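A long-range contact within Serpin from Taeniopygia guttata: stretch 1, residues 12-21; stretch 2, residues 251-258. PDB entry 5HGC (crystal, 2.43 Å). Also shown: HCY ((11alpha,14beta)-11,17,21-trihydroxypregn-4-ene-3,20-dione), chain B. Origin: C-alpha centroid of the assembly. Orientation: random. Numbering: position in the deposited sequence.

Stretch 1, residues 12-21: VPNNADFAFQ
Stretch 2, residues 251-258: TLDKETIQ

Stretch 1 is helical throughout (12-21), with i to i-4 bonds (F20 N to A16 O, 3.0 Å). Stretch 2 runs from an extended L252 (phi/psi -58/124) through D253 (-151/-179) into a helix beginning at K254. The helix axes approach to 10.4 Å, their N-to-C directions 112° apart; in register, the CA atoms of A16 and K254 lie 6.0 Å apart, those of F20 and D253 5.5 Å. D253 (chi1 p) caps the second helix: its OD1 accepts from T256 N at 3.0 Å and T256 OG1 at 2.8 Å. F20, covered most by the other stretch, points toward it with chi1 m and chi2 -71°. Its CB lies 3.6 Å from L252 O, while its ring packs obliquely against two apolar side chains, buried like itself: CE1 3.6 Å from L252 CD2 (L252 chi1 t, chi2 p) and CZ 3.8 Å from I257 CG1 (I257 m, m). K254 starts sideways (chi1 p, chi2 148°, chi3 147°, chi4 p). Its CB rests 3.8 Å from A16 CB and its CE 3.7 Å from P13 CB, so the aliphatic chain follows the first helix until the positive NZ reaches the negative D17 OD1 (D17 chi1 m), a 2.7 Å salt bridge. A second carboxylate shares the ammonium: NZ also bonds E255 OE2 at 2.9 Å.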

# COMPACT_ATOMS: atom_id res chain seq x y z
N VAL A 12 -3.44 1.13 14.81
CA VAL A 12 -4.39 1.52 13.76
C VAL A 12 -4.37 3.03 13.44
O VAL A 12 -4.32 3.42 12.26
CB VAL A 12 -5.79 0.94 14.05
CG1 VAL A 12 -6.80 1.61 13.18
CG2 VAL A 12 -5.82 -0.57 13.82
N PRO A 13 -4.33 3.89 14.47
CA PRO A 13 -4.29 5.32 14.08
C PRO A 13 -2.93 5.74 13.53
O PRO A 13 -2.84 6.55 12.58
CB PRO A 13 -4.61 6.08 15.37
CG PRO A 13 -4.89 5.05 16.41
CD PRO A 13 -4.46 3.70 15.94
N ASN A 14 -1.86 5.20 14.11
CA ASN A 14 -0.51 5.60 13.72
C ASN A 14 -0.26 5.18 12.27
O ASN A 14 0.15 5.99 11.46
CB ASN A 14 0.50 4.95 14.66
CG ASN A 14 0.13 5.14 16.12
OD1 ASN A 14 -0.59 4.33 16.73
ND2 ASN A 14 0.60 6.23 16.68
N ASN A 15 -0.56 3.93 11.93
CA ASN A 15 -0.43 3.45 10.55
C ASN A 15 -1.27 4.25 9.55
O ASN A 15 -0.77 4.60 8.48
CB ASN A 15 -0.65 1.93 10.45
CG ASN A 15 0.52 1.12 11.08
OD1 ASN A 15 1.61 1.66 11.39
ND2 ASN A 15 0.30 -0.18 11.27
N ALA A 16 -2.48 4.65 9.94
CA ALA A 16 -3.33 5.47 9.04
C ALA A 16 -2.79 6.85 8.85
O ALA A 16 -2.71 7.31 7.72
CB ALA A 16 -4.78 5.50 9.52
N ASP A 17 -2.34 7.49 9.93
CA ASP A 17 -1.64 8.80 9.81
C ASP A 17 -0.48 8.72 8.86
O ASP A 17 -0.37 9.55 7.96
CB ASP A 17 -1.15 9.31 11.16
CG ASP A 17 -2.29 9.69 12.12
OD1 ASP A 17 -3.43 10.03 11.69
OD2 ASP A 17 -2.04 9.67 13.35
N PHE A 18 0.37 7.72 9.03
CA PHE A 18 1.55 7.60 8.18
C PHE A 18 1.08 7.44 6.73
O PHE A 18 1.61 8.11 5.83
CB PHE A 18 2.51 6.42 8.63
CG PHE A 18 3.56 6.09 7.58
CD1 PHE A 18 4.67 6.93 7.38
CD2 PHE A 18 3.38 5.02 6.72
CE1 PHE A 18 5.59 6.70 6.36
CE2 PHE A 18 4.29 4.76 5.69
CZ PHE A 18 5.41 5.60 5.50
N ALA A 19 0.09 6.56 6.53
CA ALA A 19 -0.40 6.22 5.21
C ALA A 19 -0.80 7.48 4.48
O ALA A 19 -0.41 7.67 3.31
CB ALA A 19 -1.61 5.26 5.28
N PHE A 20 -1.57 8.33 5.16
CA PHE A 20 -1.99 9.56 4.49
C PHE A 20 -0.98 10.74 4.42
O PHE A 20 -0.98 11.46 3.40
CB PHE A 20 -3.43 9.95 4.88
CG PHE A 20 -4.41 8.87 4.52
CD1 PHE A 20 -4.74 8.63 3.18
CD2 PHE A 20 -4.93 8.02 5.50
CE1 PHE A 20 -5.59 7.58 2.84
CE2 PHE A 20 -5.77 6.97 5.16
CZ PHE A 20 -6.12 6.74 3.83
N GLN A 21 -0.08 10.91 5.41
CA GLN A 21 1.01 11.90 5.17
C GLN A 21 1.83 11.51 3.97
O GLN A 21 2.23 12.37 3.17
CB GLN A 21 1.97 12.08 6.32
CG GLN A 21 1.31 12.48 7.60
CD GLN A 21 2.21 12.22 8.78
OE1 GLN A 21 3.45 12.40 8.68
NE2 GLN A 21 1.59 11.78 9.92
N THR A 251 -6.35 17.18 1.67
CA THR A 251 -7.16 17.07 2.88
C THR A 251 -7.13 15.64 3.39
O THR A 251 -7.30 15.42 4.59
CB THR A 251 -8.63 17.31 2.49
OG1 THR A 251 -8.68 18.44 1.63
CG2 THR A 251 -9.63 17.43 3.70
N LEU A 252 -6.99 14.68 2.48
CA LEU A 252 -7.37 13.31 2.79
C LEU A 252 -6.56 12.82 4.01
O LEU A 252 -5.32 12.89 4.04
CB LEU A 252 -7.21 12.41 1.56
CG LEU A 252 -7.56 10.93 1.79
CD1 LEU A 252 -9.05 10.68 2.03
CD2 LEU A 252 -7.03 10.09 0.64
N ASP A 253 -7.25 12.39 5.03
CA ASP A 253 -6.58 11.94 6.23
C ASP A 253 -7.52 10.90 6.84
O ASP A 253 -8.60 10.65 6.29
CB ASP A 253 -6.30 13.12 7.18
CG ASP A 253 -7.60 13.76 7.77
OD1 ASP A 253 -8.70 13.49 7.25
OD2 ASP A 253 -7.52 14.54 8.76
N LYS A 254 -7.16 10.32 7.98
CA LYS A 254 -7.93 9.22 8.52
C LYS A 254 -9.28 9.62 9.10
O LYS A 254 -10.16 8.78 9.29
CB LYS A 254 -7.12 8.46 9.55
CG LYS A 254 -6.78 9.25 10.79
CD LYS A 254 -6.74 8.27 11.97
CE LYS A 254 -5.70 8.69 12.99
NZ LYS A 254 -5.63 10.16 13.28
N GLU A 255 -9.43 10.91 9.39
CA GLU A 255 -10.67 11.45 9.89
C GLU A 255 -11.68 11.50 8.73
O GLU A 255 -12.83 11.07 8.92
CB GLU A 255 -10.44 12.83 10.52
CG GLU A 255 -9.76 12.86 11.89
CD GLU A 255 -8.24 12.53 11.93
OE1 GLU A 255 -7.41 12.82 11.01
OE2 GLU A 255 -7.87 11.95 12.96
N THR A 256 -11.25 11.96 7.55
CA THR A 256 -12.05 11.85 6.34
C THR A 256 -12.54 10.41 6.10
O THR A 256 -13.73 10.19 5.78
CB THR A 256 -11.24 12.27 5.12
OG1 THR A 256 -10.70 13.57 5.32
CG2 THR A 256 -12.10 12.32 3.88
N ILE A 257 -11.63 9.42 6.28
CA ILE A 257 -11.99 8.01 6.09
C ILE A 257 -13.09 7.60 7.08
O ILE A 257 -14.06 6.98 6.67
CB ILE A 257 -10.79 7.03 6.13
CG1 ILE A 257 -9.70 7.39 5.07
CG2 ILE A 257 -11.27 5.61 5.91
CD1 ILE A 257 -10.19 7.44 3.63
N GLN A 258 -12.92 7.97 8.36
CA GLN A 258 -13.86 7.61 9.40
C GLN A 258 -15.23 8.25 9.18
O GLN A 258 -16.26 7.61 9.42
CB GLN A 258 -13.36 7.98 10.79
CG GLN A 258 -14.33 7.52 11.88
CD GLN A 258 -13.62 6.99 13.10
OE1 GLN A 258 -12.72 7.66 13.68
NE2 GLN A 258 -14.01 5.77 13.50
C1 HCY B . -10.83 4.83 11.86
C2 HCY B . -9.97 5.80 12.68
C3 HCY B . -8.52 5.40 12.69
C4 HCY B . -8.00 4.40 11.72
C5 HCY B . -8.71 4.10 10.63
C6 HCY B . -8.02 3.47 9.45
C7 HCY B . -8.82 2.25 8.94
C8 HCY B . -10.34 2.45 8.84
C9 HCY B . -10.88 3.03 10.16
C10 HCY B . -10.21 4.37 10.54
C12 HCY B . -13.14 1.70 9.82
C11 HCY B . -12.45 2.99 10.30
C13 HCY B . -12.56 1.20 8.46
C14 HCY B . -11.03 1.13 8.59
C15 HCY B . -10.60 0.21 7.47
C16 HCY B . -11.72 -0.81 7.31
C17 HCY B . -12.92 -0.27 8.13
C18 HCY B . -12.99 2.08 7.25
C19 HCY B . -10.36 5.50 9.50
C20 HCY B . -14.25 -0.49 7.45
C21 HCY B . -15.50 -0.77 8.26
O1 HCY B . -7.76 5.96 13.46
O2 HCY B . -12.89 4.08 9.48
O3 HCY B . -13.05 -1.05 9.35
O4 HCY B . -14.35 -0.44 6.23
O5 HCY B . -16.52 -0.05 7.57